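Long-range contacts in Lmo0547 protein (Listeria monocytogenes, PDB 4R9N), which probably regulates transcription as a SorC/DeoR-family DNA-binding protein, the part studied here being its putative sugar-binding domain: residues Val52-Ile57 against Thr144-Ile149; Leu78-Leu83 against Met107-Lys112; Pro216-Leu221 against Leu239-Val244; Thr62-Ala67 against Asn97-Asp102. One frame throughout, in Å; residues are numbered along the deposited sequence.

Interaction 1 (Val52-Ile57 against Thr144-Ile149); sequences VKTLGI and TVDMAI
Just ahead of the paired strands 54-57 and 147-149, the carboxylate of Asp146 is the polar centre of the contact. Its OD2 takes the backbone N-H of Lys53 nearly along its own C-O axis, with N to OD2 2.9 Å and an N-H...O angle of 163°. The Lys53 chain, bent at its last two torsions, curls back across Asp146 so that NZ forms a salt bridge to the syn lone pair of OD1 at 2.9 Å and bonds weakly to OD2. A long flexible amine suits this exposed place, because it lets one residue hold the carboxylate by both its backbone N-H and its side-chain end. Thr54 holds its OG1 in the crowded position between backbone N and carbonyl carbon (chi1 57°), where OG1 accepts Asp146 N at 2.9 Å. A water 2.6 Å from Thr54 OG1 also gives a weak bond to Asp146 OD1.

Beyond this cluster the chains run as parallel strands. Gly56 N meets Met147 O at 2.9 Å, almost straight at 174°, and Gly56 O receives Ile149 N at 2.9 Å. Both methyls of Val145 lie against the backbone of Gly56, CG1 standing 3.7 Å from its N, a closeness that suits a residue without a side chain. On the other face, Leu55 CD1 sits 4.0 Å from Ile149 CD1, and the extended selenomethionine Met147 reaches Val52.

These strands are central members of a doubly wound, Rossmann-like parallel sheet. Strand 79-82 bonds to the outer edge of 54-57, while Ile49 of helix 30-49 packs on Leu55, Met147 and Ile149, and helix 96-107 packs on Ile57.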
loop_
_atom_site.group_PDB
_atom_site.type_symbol
_atom_site.label_atom_id
_atom_site.label_comp_id
_atom_site.label_asym_id
_atom_site.label_seq_id
_atom_site.Cartn_x
_atom_site.Cartn_y
_atom_site.Cartn_z
ATOM N N VAL A 52 5.872 -4.702 -16.628
ATOM C CA VAL A 52 6.045 -5.852 -15.690
ATOM C C VAL A 52 5.080 -6.960 -16.082
ATOM O O VAL A 52 4.161 -6.716 -16.841
ATOM C CB VAL A 52 5.824 -5.494 -14.225
ATOM C CG1 VAL A 52 6.698 -4.323 -13.801
ATOM C CG2 VAL A 52 4.357 -5.070 -13.968
ATOM N N LYS A 53 5.334 -8.159 -15.585
ATOM C CA LYS A 53 4.508 -9.346 -15.877
ATOM C C LYS A 53 3.451 -9.571 -14.793
ATOM O O LYS A 53 2.399 -10.175 -15.069
ATOM C CB LYS A 53 5.373 -10.633 -15.849
ATOM C CG LYS A 53 6.573 -10.636 -16.762
ATOM C CD LYS A 53 7.510 -11.853 -16.533
ATOM C CE LYS A 53 8.106 -12.004 -15.131
ATOM N NZ LYS A 53 9.070 -10.953 -14.657
ATOM N N THR A 54 3.779 -9.140 -13.568
ATOM C CA THR A 54 2.962 -9.378 -12.416
ATOM C C THR A 54 2.950 -8.135 -11.496
ATOM O O THR A 54 4.015 -7.474 -11.252
ATOM C CB THR A 54 3.433 -10.585 -11.619
ATOM O OG1 THR A 54 4.814 -10.399 -11.239
ATOM C CG2 THR A 54 3.263 -11.970 -12.368
ATOM N N LEU A 55 1.773 -7.833 -10.973
ATOM C CA LEU A 55 1.555 -6.603 -10.197
ATOM C C LEU A 55 0.702 -6.981 -8.942
ATOM O O LEU A 55 -0.370 -7.566 -9.092
ATOM C CB LEU A 55 0.823 -5.578 -11.010
ATOM C CG LEU A 55 0.267 -4.334 -10.291
ATOM C CD1 LEU A 55 1.461 -3.520 -9.864
ATOM C CD2 LEU A 55 -0.566 -3.520 -11.249
ATOM N N GLY A 56 1.230 -6.696 -7.768
ATOM C CA GLY A 56 0.520 -6.890 -6.490
ATOM C C GLY A 56 -0.093 -5.552 -6.048
ATOM O O GLY A 56 0.526 -4.478 -6.204
ATOM N N ILE A 57 -1.312 -5.607 -5.549
ATOM C CA ILE A 57 -2.056 -4.449 -5.110
ATOM C C ILE A 57 -2.521 -4.681 -3.671
ATOM O O ILE A 57 -3.016 -5.760 -3.323
ATOM C CB ILE A 57 -3.275 -4.232 -6.024
ATOM C CG1 ILE A 57 -2.869 -4.118 -7.478
ATOM C CG2 ILE A 57 -4.137 -3.021 -5.629
ATOM C CD1 ILE A 57 -2.146 -2.901 -7.922
ATOM N N THR A 144 5.846 -13.202 -5.071
ATOM C CA THR A 144 6.715 -13.171 -6.262
ATOM C C THR A 144 6.401 -12.148 -7.290
ATOM O O THR A 144 6.949 -12.160 -8.382
ATOM C CB THR A 144 6.803 -14.583 -6.862
ATOM O OG1 THR A 144 5.509 -15.007 -7.288
ATOM C CG2 THR A 144 7.337 -15.525 -5.834
ATOM N N VAL A 145 5.550 -11.155 -6.980
ATOM C CA VAL A 145 5.225 -10.144 -7.998
ATOM C C VAL A 145 6.438 -9.315 -8.326
ATOM O O VAL A 145 7.313 -9.150 -7.480
ATOM C CB VAL A 145 4.015 -9.229 -7.587
ATOM C CG1 VAL A 145 2.731 -10.079 -7.409
ATOM C CG2 VAL A 145 4.328 -8.475 -6.314
ATOM N N ASP A 146 6.470 -8.785 -9.543
ATOM C CA ASP A 146 7.566 -7.930 -10.023
ATOM C C ASP A 146 7.514 -6.586 -9.280
ATOM O O ASP A 146 8.544 -5.919 -9.036
ATOM C CB ASP A 146 7.410 -7.649 -11.517
ATOM C CG ASP A 146 7.745 -8.858 -12.436
ATOM O OD1 ASP A 146 8.400 -9.841 -12.039
ATOM O OD2 ASP A 146 7.266 -8.813 -13.583
HETATM N N MSE A 147 6.276 -6.116 -9.076
HETATM C CA MSE A 147 6.057 -4.828 -8.407
HETATM C C MSE A 147 4.853 -4.830 -7.571
HETATM O O MSE A 147 3.892 -5.532 -7.879
HETATM C CB MSE A 147 5.878 -3.821 -9.579
HETATM C CG MSE A 147 5.181 -2.521 -9.376
HETATM SE SE MSE A 147 5.030 -1.713 -11.237
HETATM C CE MSE A 147 4.368 -0.304 -10.246
ATOM N N ALA A 148 4.801 -3.937 -6.569
ATOM C CA ALA A 148 3.609 -3.893 -5.685
ATOM C C ALA A 148 3.267 -2.419 -5.461
ATOM O O ALA A 148 4.179 -1.590 -5.404
ATOM C CB ALA A 148 3.890 -4.580 -4.376
ATOM N N ILE A 149 1.987 -2.108 -5.334
ATOM C CA ILE A 149 1.531 -0.764 -5.021
ATOM C C ILE A 149 0.812 -0.840 -3.690
ATOM O O ILE A 149 -0.139 -1.617 -3.520
ATOM C CB ILE A 149 0.614 -0.219 -6.083
ATOM C CG1 ILE A 149 1.393 -0.225 -7.415
ATOM C CG2 ILE A 149 0.062 1.173 -5.663
ATOM C CD1 ILE A 149 0.565 0.210 -8.615
HETATM O O HOH W 1 6.542 -12.067 -12.189
#

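Interaction 2 (Leu78-Leu83 against Met107-Lys112); sequences LTIIPL and MKCHSK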
loop_
_atom_site.group_PDB
_atom_site.type_symbol
_atom_site.label_atom_id
_atom_site.label_comp_id
_atom_site.label_asym_id
_atom_site.label_seq_id
_atom_site.Cartn_x
_atom_site.Cartn_y
_atom_site.Cartn_z
ATOM N N LEU A 78 -0.577 -9.291 -18.364
ATOM C CA LEU A 78 -0.328 -9.002 -16.972
ATOM C C LEU A 78 -1.125 -9.931 -16.076
ATOM O O LEU A 78 -2.232 -10.296 -16.444
ATOM C CB LEU A 78 -0.752 -7.550 -16.672
ATOM C CG LEU A 78 -0.474 -7.016 -15.244
ATOM C CD1 LEU A 78 0.996 -6.934 -14.917
ATOM C CD2 LEU A 78 -1.016 -5.599 -15.091
ATOM N N THR A 79 -0.598 -10.321 -14.922
ATOM C CA THR A 79 -1.425 -10.900 -13.853
ATOM C C THR A 79 -1.381 -10.004 -12.627
ATOM O O THR A 79 -0.302 -9.663 -12.167
ATOM C CB THR A 79 -0.940 -12.317 -13.504
ATOM O OG1 THR A 79 -1.014 -13.089 -14.708
ATOM C CG2 THR A 79 -1.801 -12.988 -12.466
ATOM N N ILE A 80 -2.559 -9.603 -12.149
ATOM C CA ILE A 80 -2.727 -8.752 -10.941
ATOM C C ILE A 80 -3.153 -9.625 -9.764
ATOM O O ILE A 80 -4.094 -10.448 -9.905
ATOM C CB ILE A 80 -3.810 -7.681 -11.199
ATOM C CG1 ILE A 80 -3.482 -6.918 -12.451
ATOM C CG2 ILE A 80 -3.898 -6.687 -10.028
ATOM C CD1 ILE A 80 -4.595 -5.950 -12.814
ATOM N N ILE A 81 -2.470 -9.449 -8.639
ATOM C CA ILE A 81 -2.623 -10.284 -7.453
ATOM C C ILE A 81 -2.927 -9.394 -6.233
ATOM O O ILE A 81 -2.150 -8.487 -5.903
ATOM C CB ILE A 81 -1.316 -11.018 -7.102
ATOM C CG1 ILE A 81 -0.692 -11.684 -8.325
ATOM C CG2 ILE A 81 -1.508 -11.987 -5.928
ATOM C CD1 ILE A 81 -1.416 -12.908 -8.765
ATOM N N PRO A 82 -4.008 -9.706 -5.499
ATOM C CA PRO A 82 -4.291 -8.953 -4.256
ATOM C C PRO A 82 -3.324 -9.417 -3.178
ATOM O O PRO A 82 -2.985 -10.643 -3.116
ATOM C CB PRO A 82 -5.766 -9.353 -3.933
ATOM C CG PRO A 82 -5.967 -10.602 -4.620
ATOM C CD PRO A 82 -5.087 -10.633 -5.840
ATOM N N LEU A 83 -2.819 -8.474 -2.397
ATOM C CA LEU A 83 -1.806 -8.783 -1.413
ATOM C C LEU A 83 -2.437 -8.951 -0.003
ATOM O O LEU A 83 -1.702 -9.137 0.967
ATOM C CB LEU A 83 -0.756 -7.720 -1.378
ATOM C CG LEU A 83 0.021 -7.602 -2.672
ATOM C CD1 LEU A 83 0.993 -6.443 -2.604
ATOM C CD2 LEU A 83 0.705 -8.864 -3.065
HETATM N N MSE A 107 -7.318 -3.268 -18.068
HETATM C CA MSE A 107 -6.161 -3.769 -18.863
HETATM C C MSE A 107 -6.442 -5.019 -19.653
HETATM O O MSE A 107 -5.534 -5.582 -20.319
HETATM C CB MSE A 107 -4.933 -3.957 -17.963
HETATM C CG MSE A 107 -4.490 -2.643 -17.431
HETATM SE SE MSE A 107 -2.778 -2.788 -16.472
HETATM C CE MSE A 107 -3.587 -2.935 -14.704
ATOM N N LYS A 108 -7.665 -5.521 -19.526
ATOM C CA LYS A 108 -8.104 -6.794 -20.108
ATOM C C LYS A 108 -7.134 -7.929 -19.855
ATOM O O LYS A 108 -6.785 -8.696 -20.755
ATOM C CB LYS A 108 -8.338 -6.612 -21.619
ATOM C CG LYS A 108 -9.398 -5.598 -21.947
ATOM C CD LYS A 108 -9.616 -5.539 -23.459
ATOM C CE LYS A 108 -10.747 -4.589 -23.838
ATOM N NZ LYS A 108 -12.033 -5.013 -23.208
ATOM N N CYS A 109 -6.702 -8.053 -18.606
ATOM C CA CYS A 109 -5.581 -8.954 -18.240
ATOM C C CYS A 109 -6.033 -10.087 -17.310
ATOM O O CYS A 109 -7.227 -10.389 -17.247
ATOM C CB CYS A 109 -4.436 -8.084 -17.678
ATOM S SG CYS A 109 -4.791 -7.358 -16.077
ATOM N N HIS A 110 -5.110 -10.767 -16.659
ATOM C CA HIS A 110 -5.449 -11.835 -15.713
ATOM C C HIS A 110 -5.446 -11.269 -14.272
ATOM O O HIS A 110 -4.801 -10.247 -13.971
ATOM C CB HIS A 110 -4.461 -12.971 -15.826
ATOM C CG HIS A 110 -4.199 -13.398 -17.239
ATOM N ND1 HIS A 110 -5.109 -14.133 -17.976
ATOM C CD2 HIS A 110 -3.136 -13.176 -18.048
ATOM C CE1 HIS A 110 -4.612 -14.349 -19.183
ATOM N NE2 HIS A 110 -3.418 -13.780 -19.253
ATOM N N SER A 111 -6.161 -11.937 -13.385
ATOM C CA SER A 111 -6.134 -11.561 -11.929
ATOM C C SER A 111 -6.430 -12.772 -11.118
ATOM O O SER A 111 -7.007 -13.764 -11.659
ATOM C CB SER A 111 -7.165 -10.454 -11.627
ATOM O OG SER A 111 -8.479 -10.895 -11.922
ATOM N N LYS A 112 -6.014 -12.749 -9.864
ATOM C CA LYS A 112 -6.338 -13.790 -8.939
ATOM C C LYS A 112 -7.192 -13.180 -7.848
ATOM O O LYS A 112 -7.230 -11.995 -7.678
ATOM C CB LYS A 112 -5.054 -14.436 -8.366
ATOM C CG LYS A 112 -4.222 -15.209 -9.408
ATOM C CD LYS A 112 -5.071 -16.292 -10.078
ATOM C CE LYS A 112 -4.252 -17.476 -10.578
ATOM N NZ LYS A 112 -3.126 -16.948 -11.383
#
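Strand 79-82, helix 96-107 and strand 110-111 form a beta-alpha-beta unit at the edge of the parallel sheet, and residues Leu78-Leu83 and Met107-Lys112 join its two strands. Their side chains divide between the sheet's two faces. On the face carrying Ile80, Leu78 has CG anti to the backbone N (chi1 -176°), and the selenomethionine Met107 crosses it obliquely, with CD2 of Leu78 3.6 Å from SE. Met107 turns at its third torsion (-96°), and this bend swings CE to 3.7 Å from CD1 of Ile80, the two side chains meeting at about a right angle. Cys109 adds its sulfur to the same cluster, SG lying 3.6 Å from Ile80 CD1. The unbranched, flexible selenomethionine chain and the small thiol fit round the branched Leu78 and Ile80 in this buried cluster. Ser111, also on this side, turns its OG to Lys104 of the helix.

The opposite face is more polar. Thr79 and His110 cross obliquely, and OG1 of Thr79 is 3.6 Å from His110 CB. Ile81 and Lys112 lie side by side pointing the same way, CD1 against CG at 3.7 Å, so the lysine lends its methylenes to the apolar layer while NZ makes a long, weak ion pair with Glu141.

Three backbone bonds join the strands. Leu78 O and Ile80 O are met nearly along their C=O axes by His110 N and Lys112 N, whereas Ile80 N approaches His110 O from 38° above the carbonyl plane. Two residues beyond Ile80 stands Pro82, which has no N-H to offer; its ring carbon CD instead rests 3.1 Å from Lys112 O.

Interaction 3 (Pro216-Leu221 against Leu239-Val244); sequences PTVVAL and LIDVIV
Asp241 places CG anti to its carbonyl carbon, beside its own backbone N (chi1 -58°), and a further turn at chi2 (-60°) aims the carboxylate back at the neighbouring strand. There OD2 accepts Val218 N at 2.9 Å through its anti lone pair, the two side chains crossing at about a right angle. The short acid thus serves as a backbone-like acceptor just ahead of strand 242-246. Val218 O is gripped twice in return, by Asp241 N at 2.9 Å and Val242 N at 3.1 Å, both in the carbonyl plane. The register slips one residue here, from Val218 opposite Ile240 to Val219 opposite Val242.

Strand 217-221, helix 228-236 and strand 242-246 follow one another as a beta-alpha-beta unit of the Rossmann-like sheet. Regular parallel pairing follows the slip: Ala220 N meets Val242 O at 2.8 Å, and Val244 N meets Ala220 O at 2.9 Å, both nearly along the C=O axes. Beta-branched valines suit these buried, extended positions. Val219 and Val242 stand side by side, CG2 to CB 3.9 Å, on the face packed by helix 30-49, as do Leu221 and Val244. On the other face the small Ala220 has its CB 3.8 Å from Ile240 CD1, while Ile240 also touches Ala234 and Leu235 of helix 228-236.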
loop_
_atom_site.group_PDB
_atom_site.type_symbol
_atom_site.label_atom_id
_atom_site.label_comp_id
_atom_site.label_asym_id
_atom_site.label_seq_id
_atom_site.Cartn_x
_atom_site.Cartn_y
_atom_site.Cartn_z
ATOM N N PRO A 216 10.866 -6.634 -5.778
ATOM C CA PRO A 216 11.888 -5.766 -6.385
ATOM C C PRO A 216 11.520 -4.302 -6.382
ATOM O O PRO A 216 12.429 -3.465 -6.123
ATOM C CB PRO A 216 12.014 -6.291 -7.816
ATOM C CG PRO A 216 11.661 -7.717 -7.701
ATOM C CD PRO A 216 10.615 -7.819 -6.620
ATOM N N THR A 217 10.261 -3.979 -6.685
ATOM C CA THR A 217 9.838 -2.585 -6.696
ATOM C C THR A 217 8.544 -2.430 -5.945
ATOM O O THR A 217 7.468 -2.860 -6.410
ATOM C CB THR A 217 9.642 -2.024 -8.104
ATOM O OG1 THR A 217 10.832 -2.239 -8.908
ATOM C CG2 THR A 217 9.249 -0.526 -8.073
ATOM N N VAL A 218 8.597 -1.771 -4.818
ATOM C CA VAL A 218 7.392 -1.492 -4.038
ATOM C C VAL A 218 7.156 0.028 -4.162
ATOM O O VAL A 218 8.043 0.846 -3.831
ATOM C CB VAL A 218 7.560 -1.856 -2.554
ATOM C CG1 VAL A 218 6.382 -1.324 -1.730
ATOM C CG2 VAL A 218 7.726 -3.346 -2.407
ATOM N N VAL A 219 5.971 0.380 -4.663
ATOM C CA VAL A 219 5.575 1.738 -4.820
ATOM C C VAL A 219 4.583 2.120 -3.749
ATOM O O VAL A 219 3.609 1.382 -3.548
ATOM C CB VAL A 219 4.855 1.911 -6.155
ATOM C CG1 VAL A 219 4.472 3.371 -6.311
ATOM C CG2 VAL A 219 5.752 1.449 -7.273
ATOM N N ALA A 220 4.835 3.206 -3.040
ATOM C CA ALA A 220 3.897 3.704 -2.062
ATOM C C ALA A 220 3.322 5.045 -2.468
ATOM O O ALA A 220 4.041 5.992 -3.004
ATOM C CB ALA A 220 4.559 3.791 -0.709
ATOM N N LEU A 221 2.024 5.136 -2.253
ATOM C CA LEU A 221 1.242 6.353 -2.478
ATOM C C LEU A 221 0.811 6.879 -1.123
ATOM O O LEU A 221 0.168 6.133 -0.399
ATOM C CB LEU A 221 -0.033 5.956 -3.224
ATOM C CG LEU A 221 -0.079 5.779 -4.730
ATOM C CD1 LEU A 221 1.153 5.160 -5.315
ATOM C CD2 LEU A 221 -1.325 5.003 -5.151
ATOM N N LEU A 239 11.414 -0.271 3.132
ATOM C CA LEU A 239 10.262 -1.063 2.678
ATOM C C LEU A 239 9.771 -0.612 1.286
ATOM O O LEU A 239 8.984 -1.319 0.668
ATOM C CB LEU A 239 9.110 -0.890 3.613
ATOM C CG LEU A 239 9.387 -1.406 5.017
ATOM C CD1 LEU A 239 8.232 -1.116 5.971
ATOM C CD2 LEU A 239 9.662 -2.922 4.922
ATOM N N ILE A 240 10.193 0.583 0.866
ATOM C CA ILE A 240 9.618 1.294 -0.272
ATOM C C ILE A 240 10.737 1.685 -1.202
ATOM O O ILE A 240 11.751 2.243 -0.802
ATOM C CB ILE A 240 8.904 2.579 0.171
ATOM C CG1 ILE A 240 7.669 2.234 0.963
ATOM C CG2 ILE A 240 8.597 3.518 -1.013
ATOM C CD1 ILE A 240 7.241 3.352 1.898
ATOM N N ASP A 241 10.484 1.499 -2.475
ATOM C CA ASP A 241 11.435 1.825 -3.559
ATOM C C ASP A 241 11.077 3.080 -4.341
ATOM O O ASP A 241 11.971 3.804 -4.808
ATOM C CB ASP A 241 11.574 0.630 -4.493
ATOM C CG ASP A 241 12.035 -0.625 -3.753
ATOM O OD1 ASP A 241 13.164 -0.561 -3.152
ATOM O OD2 ASP A 241 11.285 -1.667 -3.732
ATOM N N VAL A 242 9.784 3.351 -4.479
ATOM C CA VAL A 242 9.309 4.438 -5.291
ATOM C C VAL A 242 8.174 5.067 -4.471
ATOM O O VAL A 242 7.236 4.356 -3.948
ATOM C CB VAL A 242 8.727 3.909 -6.641
ATOM C CG1 VAL A 242 8.051 5.031 -7.419
ATOM C CG2 VAL A 242 9.803 3.180 -7.486
ATOM N N ILE A 243 8.232 6.353 -4.324
ATOM C CA ILE A 243 7.130 7.086 -3.696
ATOM C C ILE A 243 6.509 8.054 -4.630
ATOM O O ILE A 243 7.213 8.680 -5.493
ATOM C CB ILE A 243 7.542 7.868 -2.435
ATOM C CG1 ILE A 243 8.689 8.837 -2.668
ATOM C CG2 ILE A 243 7.873 6.921 -1.301
ATOM C CD1 ILE A 243 8.832 9.762 -1.474
ATOM N N VAL A 244 5.195 8.190 -4.519
ATOM C CA VAL A 244 4.427 9.179 -5.236
ATOM C C VAL A 244 3.764 9.998 -4.146
ATOM O O VAL A 244 2.939 9.471 -3.365
ATOM C CB VAL A 244 3.350 8.576 -6.172
ATOM C CG1 VAL A 244 2.738 9.666 -6.996
ATOM C CG2 VAL A 244 3.995 7.550 -7.109
#

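Interaction 4 (Thr62-Ala67 against Asn97-Asp102); sequences TIRKFA and NQICYD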
loop_
_atom_site.group_PDB
_atom_site.type_symbol
_atom_site.label_atom_id
_atom_site.label_comp_id
_atom_site.label_asym_id
_atom_site.label_seq_id
_atom_site.Cartn_x
_atom_site.Cartn_y
_atom_site.Cartn_z
ATOM N N THR A 62 -6.687 5.421 -0.814
ATOM C CA THR A 62 -5.781 5.996 -1.768
ATOM C C THR A 62 -5.591 5.104 -3.035
ATOM O O THR A 62 -5.646 5.549 -4.201
ATOM C CB THR A 62 -4.415 6.283 -1.091
ATOM O OG1 THR A 62 -4.579 7.187 0.028
ATOM C CG2 THR A 62 -3.542 6.910 -2.033
ATOM N N ILE A 63 -5.402 3.840 -2.805
ATOM C CA ILE A 63 -5.340 2.881 -3.923
ATOM C C ILE A 63 -6.682 2.798 -4.705
ATOM O O ILE A 63 -6.662 2.633 -5.911
ATOM C CB ILE A 63 -4.884 1.530 -3.400
ATOM C CG1 ILE A 63 -3.404 1.687 -2.955
ATOM C CG2 ILE A 63 -4.920 0.467 -4.497
ATOM C CD1 ILE A 63 -2.994 0.564 -2.127
ATOM N N ARG A 64 -7.816 2.874 -4.002
ATOM C CA ARG A 64 -9.122 2.924 -4.688
ATOM C C ARG A 64 -9.187 4.120 -5.679
ATOM O O ARG A 64 -9.568 3.977 -6.840
ATOM C CB ARG A 64 -10.234 2.927 -3.680
ATOM C CG ARG A 64 -11.597 3.105 -4.311
ATOM C CD ARG A 64 -12.022 1.755 -4.866
ATOM N NE ARG A 64 -11.831 1.703 -6.267
ATOM C CZ ARG A 64 -12.114 0.674 -7.039
ATOM N NH1 ARG A 64 -11.952 0.852 -8.342
ATOM N NH2 ARG A 64 -12.521 -0.495 -6.536
ATOM N N LYS A 65 -8.767 5.304 -5.221
ATOM C CA LYS A 65 -8.689 6.451 -6.089
ATOM C C LYS A 65 -7.749 6.239 -7.298
ATOM O O LYS A 65 -8.071 6.576 -8.440
ATOM C CB LYS A 65 -8.316 7.696 -5.262
ATOM C CG LYS A 65 -9.463 8.201 -4.400
ATOM C CD LYS A 65 -9.044 9.290 -3.417
ATOM C CE LYS A 65 -10.235 9.765 -2.549
ATOM N NZ LYS A 65 -11.292 10.379 -3.410
ATOM N N PHE A 66 -6.570 5.718 -7.031
ATOM C CA PHE A 66 -5.619 5.336 -8.095
ATOM C C PHE A 66 -6.296 4.473 -9.117
ATOM O O PHE A 66 -6.204 4.693 -10.326
ATOM C CB PHE A 66 -4.421 4.646 -7.462
ATOM C CG PHE A 66 -3.521 3.934 -8.416
ATOM C CD1 PHE A 66 -2.568 4.621 -9.162
ATOM C CD2 PHE A 66 -3.601 2.563 -8.550
ATOM C CE1 PHE A 66 -1.716 3.934 -10.010
ATOM C CE2 PHE A 66 -2.765 1.891 -9.402
ATOM C CZ PHE A 66 -1.829 2.594 -10.142
ATOM N N ALA A 67 -6.954 3.438 -8.643
ATOM C CA ALA A 67 -7.654 2.532 -9.576
ATOM C C ALA A 67 -8.774 3.198 -10.376
ATOM O O ALA A 67 -8.949 2.924 -11.533
ATOM C CB ALA A 67 -8.141 1.292 -8.834
ATOM N N ASN A 97 -9.507 -7.239 -3.485
ATOM C CA ASN A 97 -10.090 -8.060 -4.559
ATOM C C ASN A 97 -10.862 -7.293 -5.605
ATOM O O ASN A 97 -10.717 -7.566 -6.798
ATOM C CB ASN A 97 -11.026 -9.152 -4.008
ATOM C CG ASN A 97 -10.262 -10.296 -3.361
ATOM O OD1 ASN A 97 -9.320 -10.828 -3.937
ATOM N ND2 ASN A 97 -10.738 -10.748 -2.206
ATOM N N GLN A 98 -11.704 -6.366 -5.165
ATOM C CA GLN A 98 -12.492 -5.544 -6.036
ATOM C C GLN A 98 -11.602 -4.543 -6.799
ATOM O O GLN A 98 -11.833 -4.308 -7.993
ATOM C CB GLN A 98 -13.515 -4.737 -5.270
ATOM C CG GLN A 98 -14.412 -3.887 -6.170
ATOM C CD GLN A 98 -15.405 -4.710 -6.986
ATOM O OE1 GLN A 98 -16.041 -5.641 -6.468
ATOM N NE2 GLN A 98 -15.540 -4.381 -8.270
ATOM N N ILE A 99 -10.593 -3.965 -6.114
ATOM C CA ILE A 99 -9.642 -3.097 -6.796
ATOM C C ILE A 99 -8.898 -3.837 -7.952
ATOM O O ILE A 99 -8.742 -3.342 -9.081
ATOM C CB ILE A 99 -8.649 -2.445 -5.804
ATOM C CG1 ILE A 99 -9.384 -1.456 -4.874
ATOM C CG2 ILE A 99 -7.553 -1.717 -6.547
ATOM C CD1 ILE A 99 -8.595 -1.142 -3.622
ATOM N N CYS A 100 -8.419 -5.035 -7.622
ATOM C CA CYS A 100 -7.706 -5.864 -8.582
ATOM C C CYS A 100 -8.588 -6.196 -9.771
ATOM O O CYS A 100 -8.114 -6.184 -10.925
ATOM C CB CYS A 100 -7.141 -7.159 -7.968
ATOM S SG CYS A 100 -5.756 -6.856 -6.884
ATOM N N TYR A 101 -9.834 -6.544 -9.513
ATOM C CA TYR A 101 -10.766 -6.855 -10.580
ATOM C C TYR A 101 -10.984 -5.616 -11.479
ATOM O O TYR A 101 -10.964 -5.720 -12.704
ATOM C CB TYR A 101 -12.079 -7.353 -10.022
ATOM C CG TYR A 101 -12.993 -7.845 -11.133
ATOM C CD1 TYR A 101 -14.023 -7.055 -11.595
ATOM C CD2 TYR A 101 -12.800 -9.078 -11.710
ATOM C CE1 TYR A 101 -14.836 -7.471 -12.634
ATOM C CE2 TYR A 101 -13.636 -9.524 -12.733
ATOM C CZ TYR A 101 -14.636 -8.689 -13.189
ATOM O OH TYR A 101 -15.510 -9.075 -14.184
ATOM N N ASP A 102 -11.219 -4.453 -10.873
ATOM C CA ASP A 102 -11.428 -3.258 -11.641
ATOM C C ASP A 102 -10.206 -2.916 -12.523
ATOM O O ASP A 102 -10.391 -2.442 -13.690
ATOM C CB ASP A 102 -11.793 -2.073 -10.762
ATOM C CG ASP A 102 -13.134 -2.229 -10.065
ATOM O OD1 ASP A 102 -14.001 -3.026 -10.514
ATOM O OD2 ASP A 102 -13.336 -1.523 -9.045
#
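The segments 62-67 and 97-102, from helices 61-69 and 96-107, run nearly parallel, their axes 10.0 Å apart at closest approach and inclined by only 16°. Ile99 is the apolar wedge between them. Its CG2, anti to the backbone N, touches the small Ala67 at CB, 3.8 Å away, and lies 4.0 Å from Ile63 CG2, the two isoleucines crossing at about a right angle. Alanine suits this inward-pointing position because its single methyl lets the branched neighbour come close.

Above this patch Arg64 bends at chi2 and chi3 and brings its guanidinium over Ile99, whose CG1 lies against one face, 3.7 Å from NH2. The charged end then reaches Asp102 end-on. NH1 and NH2 both bond to the single oxygen OD2, each at 2.8 Å, close to the guanidinium plane and on the anti lone pair of the carboxylate. Because one oxygen takes both, the two flat groups need not be coplanar, and they stand 52° apart. Asp102 OD1 is occupied separately by Gln98 NE2 at 3.0 Å, one helical turn earlier, which comes from above the carboxylate plane. The Arg64 charge and this Gln98 N-H would probably keep Asp102 ionised. Further bonds from NH1 to Asn68 OD1 and from NH2 to Asp93 O fix the arginine's rotation.

Beneath the salt bridge both helices rest on the central sheet, Ile63 and Ile99 meeting Ile57 of strand 54-57. Helix 30-49 flanks Phe66 through Leu45, and Cys100 packs on strand 79-82.

How the interactions relate
Interactions 1, 2 and 3 are successive sections through one parallel sheet. Interaction 1 lies between the others, its centre 9 Å from that of interaction 2 and 11 Å from that of interaction 3. Its two strands are each bonded to one of the flanking pairs: Leu55 O is probably bonded to Ile81 N at 2.9 Å, and Ala148 O to Val219 N at 2.8 Å. Interactions 2 and 3 do not touch, their centres being about 19 Å apart. Interaction 4 supplies helices on one face, with Phe66 CZ 3.7 Å from Ile149 CD1, Cys100 packed on Ile80, and Thr62 against Leu221. Together the four contacts build the sheet-and-helix framework of the putative sugar-binding domain.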